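Local coordinates for aminofutalosine deaminase (Helicobacter pylori, PDB 7LKK) that deaminates aminofutalosine in the menaquinone pathway of the bacterium, as a metal-dependent hydrolase of the amidohydrolase family, at the interface of chains A and B. Sequence-based numbering; all coordinates share one arbitrary frame. Chains: chain A/B, Aminofutalosine deaminase.

The interface of chains A and B. Residues chain A 88-89, 91-93; chain B 396, 404, 408.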
ATOM      1  N   LYS A  88      -4.711  14.641  -9.868  1.00 25.63           N
ATOM      2  CA  LYS A  88      -5.268  13.322  -9.577  1.00 28.55           C
ATOM      3  C   LYS A  88      -4.979  12.372 -10.731  1.00 30.72           C
ATOM      4  O   LYS A  88      -4.215  11.419 -10.556  1.00 31.87           O
ATOM      5  CB  LYS A  88      -6.769  13.416  -9.292  1.00 31.45           C
ATOM      6  CG  LYS A  88      -7.136  14.410  -8.205  1.00 34.19           C
ATOM      7  CD  LYS A  88      -7.509  13.704  -6.914  1.00 39.51           C
ATOM      8  CE  LYS A  88      -8.049  14.685  -5.888  1.00 39.44           C
ATOM      9  NZ  LYS A  88      -7.115  15.819  -5.667  1.00 39.31           N
ATOM     10  N   ALA A  89      -5.545  12.609 -11.917  1.00 31.76           N
ATOM     11  CA  ALA A  89      -5.334  11.746 -13.073  1.00 25.89           C
ATOM     12  C   ALA A  89      -4.878  12.541 -14.293  1.00 28.39           C
ATOM     13  O   ALA A  89      -5.095  12.116 -15.431  1.00 32.06           O
ATOM     14  CB  ALA A  89      -6.598  10.954 -13.398  1.00 28.07           C
ATOM     15  N   PHE A  91      -1.818  13.020 -15.199  1.00 26.23           N
ATOM     16  CA  PHE A  91      -0.584  12.450 -15.719  1.00 22.93           C
ATOM     17  C   PHE A  91      -0.725  10.942 -15.879  1.00 23.94           C
ATOM     18  O   PHE A  91      -1.421  10.281 -15.104  1.00 25.41           O
ATOM     19  CB  PHE A  91       0.608  12.767 -14.800  1.00 24.75           C
ATOM     20  CG  PHE A  91       0.780  14.233 -14.501  1.00 24.27           C
ATOM     21  CD1 PHE A  91       0.513  15.192 -15.465  1.00 27.19           C
ATOM     22  CD2 PHE A  91       1.220  14.651 -13.255  1.00 25.22           C
ATOM     23  CE1 PHE A  91       0.673  16.540 -15.189  1.00 25.87           C
ATOM     24  CE2 PHE A  91       1.382  15.998 -12.974  1.00 22.92           C
ATOM     25  CZ  PHE A  91       1.108  16.942 -13.943  1.00 27.11           C
ATOM     26  N   ASP A  92      -0.069  10.407 -16.906  1.00 26.06           N
ATOM     27  CA  ASP A  92      -0.103   8.977 -17.175  1.00 26.00           C
ATOM     28  C   ASP A  92       0.850   8.225 -16.252  1.00 24.48           C
ATOM     29  O   ASP A  92       1.918   8.722 -15.887  1.00 20.47           O
ATOM     30  CB  ASP A  92       0.271   8.690 -18.629  1.00 28.41           C
ATOM     31  CG  ASP A  92      -0.760   9.208 -19.615  1.00 30.03           C
ATOM     32  OD1 ASP A  92      -1.883   9.557 -19.192  1.00 32.40           O
ATOM     33  OD2 ASP A  92      -0.441   9.261 -20.820  1.00 29.77           O
ATOM     34  N   TYR A  93       0.452   7.013 -15.879  1.00 25.19           N
ATOM     35  CA  TYR A  93       1.274   6.125 -15.074  1.00 22.65           C
ATOM     36  C   TYR A  93       1.516   4.825 -15.831  1.00 22.33           C
ATOM     37  O   TYR A  93       0.845   4.523 -16.821  1.00 23.89           O
ATOM     38  CB  TYR A  93       0.620   5.837 -13.714  1.00 18.51           C
ATOM     39  CG  TYR A  93       0.470   7.066 -12.844  1.00 18.61           C
ATOM     40  CD1 TYR A  93       1.525   7.954 -12.674  1.00 19.61           C
ATOM     41  CD2 TYR A  93      -0.728   7.343 -12.200  1.00 18.45           C
ATOM     42  CE1 TYR A  93       1.393   9.082 -11.883  1.00 20.92           C
ATOM     43  CE2 TYR A  93      -0.870   8.466 -11.406  1.00 19.49           C
ATOM     44  CZ  TYR A  93       0.195   9.331 -11.250  1.00 21.79           C
ATOM     45  OH  TYR A  93       0.058  10.450 -10.462  1.00 24.40           O
TER
ATOM     46  N   PHE B 396     -10.892   9.489 -17.311  1.00 26.59           N
ATOM     47  CA  PHE B 396      -9.628   8.853 -17.648  1.00 25.68           C
ATOM     48  C   PHE B 396      -9.584   8.499 -19.129  1.00 25.92           C
ATOM     49  O   PHE B 396     -10.611   8.214 -19.752  1.00 27.77           O
ATOM     50  CB  PHE B 396      -9.421   7.578 -16.826  1.00 23.53           C
ATOM     51  CG  PHE B 396      -9.671   7.744 -15.359  1.00 22.85           C
ATOM     52  CD1 PHE B 396      -9.280   8.889 -14.693  1.00 21.29           C
ATOM     53  CD2 PHE B 396     -10.307   6.740 -14.642  1.00 21.22           C
ATOM     54  CE1 PHE B 396      -9.515   9.033 -13.335  1.00 21.35           C
ATOM     55  CE2 PHE B 396     -10.541   6.880 -13.285  1.00 21.21           C
ATOM     56  CZ  PHE B 396     -10.145   8.028 -12.633  1.00 23.94           C
ATOM     57  N   GLN B 404      -5.939   3.991 -13.360  1.00 17.97           N
ATOM     58  CA  GLN B 404      -6.352   5.185 -12.630  1.00 18.78           C
ATOM     59  C   GLN B 404      -7.542   4.894 -11.725  1.00 19.32           C
ATOM     60  O   GLN B 404      -7.648   5.456 -10.629  1.00 21.67           O
ATOM     61  CB  GLN B 404      -6.680   6.317 -13.605  1.00 21.81           C
ATOM     62  CG  GLN B 404      -5.507   6.769 -14.467  1.00 24.00           C
ATOM     63  CD  GLN B 404      -4.501   7.614 -13.707  1.00 25.52           C
ATOM     64  OE1 GLN B 404      -4.788   8.124 -12.625  1.00 23.27           O
ATOM     65  NE2 GLN B 404      -3.313   7.777 -14.282  1.00 27.63           N
ATOM     66  N   HIS B 408      -7.425   5.560  -7.605  1.00 18.66           N
ATOM     67  CA  HIS B 408      -8.203   6.639  -7.013  1.00 21.36           C
ATOM     68  C   HIS B 408      -9.536   6.216  -6.412  1.00 19.20           C
ATOM     69  O   HIS B 408     -10.102   6.982  -5.626  1.00 18.28           O
ATOM     70  CB  HIS B 408      -8.455   7.736  -8.058  1.00 22.57           C
ATOM     71  CG  HIS B 408      -7.199   8.325  -8.618  1.00 21.61           C
ATOM     72  ND1 HIS B 408      -6.311   9.046  -7.850  1.00 25.29           N
ATOM     73  CD2 HIS B 408      -6.670   8.283  -9.864  1.00 23.49           C
ATOM     74  CE1 HIS B 408      -5.294   9.430  -8.601  1.00 26.08           C
ATOM     75  NE2 HIS B 408      -5.488   8.981  -9.827  1.00 26.62           N
TER
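B:Gln404 reaches A:Phe91 and A:Tyr93 because its CG lies opposite its own carbonyl carbon, beside the backbone N (chi1 -62°), and the chain then bends at the next bond (chi2 -75°), turning the amide toward chain A. B:His408, at the end of the same helix, 401-408, leaves its backbone in the same sense and brings its imidazole up to A:Lys88. The shortest polar contact across the patch is there: NE2 of B:His408 sits 2.8 Å from the backbone carbonyl O of A:Lys88, a hydrogen bond with NE2 as donor. The carbonyl oxygen stands off the imidazole plane, so the approach is tilted. In the ring plane, the same N-H makes a weak bond of 3.0 Å to the amide oxygen OE1 of B:Gln404; shared between two oxygens, it points straight at neither. This second-shell link helps fix which way round the glutamine amide lies, with its NH2 facing the loop of chain A. There, NE2 of B:Gln404 gives a weak, bent hydrogen bond to the backbone O of A:Phe91, at 3.2 Å. It also lies 3.3 Å from CD2 of A:Tyr93, above the ring plane but beyond the rim, on the face over which the A:Phe91 carbonyl oxygen sits. Amide and phenol ring are 25° from parallel, although the two side chains run nearly perpendicular to one another. On the apolar side, the methyl CB of A:Ala89 sits in the corner formed by the glutamine amide and the CD1-CE1 rim of B:Phe396, 3.4 Å from OE1 of B:Gln404 and 3.5 Å from CE1 of B:Phe396. B:Gln404 CB packs over the face of that ring, which probably helps hold ring and glutamine in place beside the methyl. The patch joins a loop of chain A to a helix and loop of chain B, by side-chain N-H groups meeting backbone carbonyls and by apolar packing of one methyl. Repeated by the two-fold axis, it helps join the two chains of the deposited dimer; whether this is the dimer in solution the structure alone does not show.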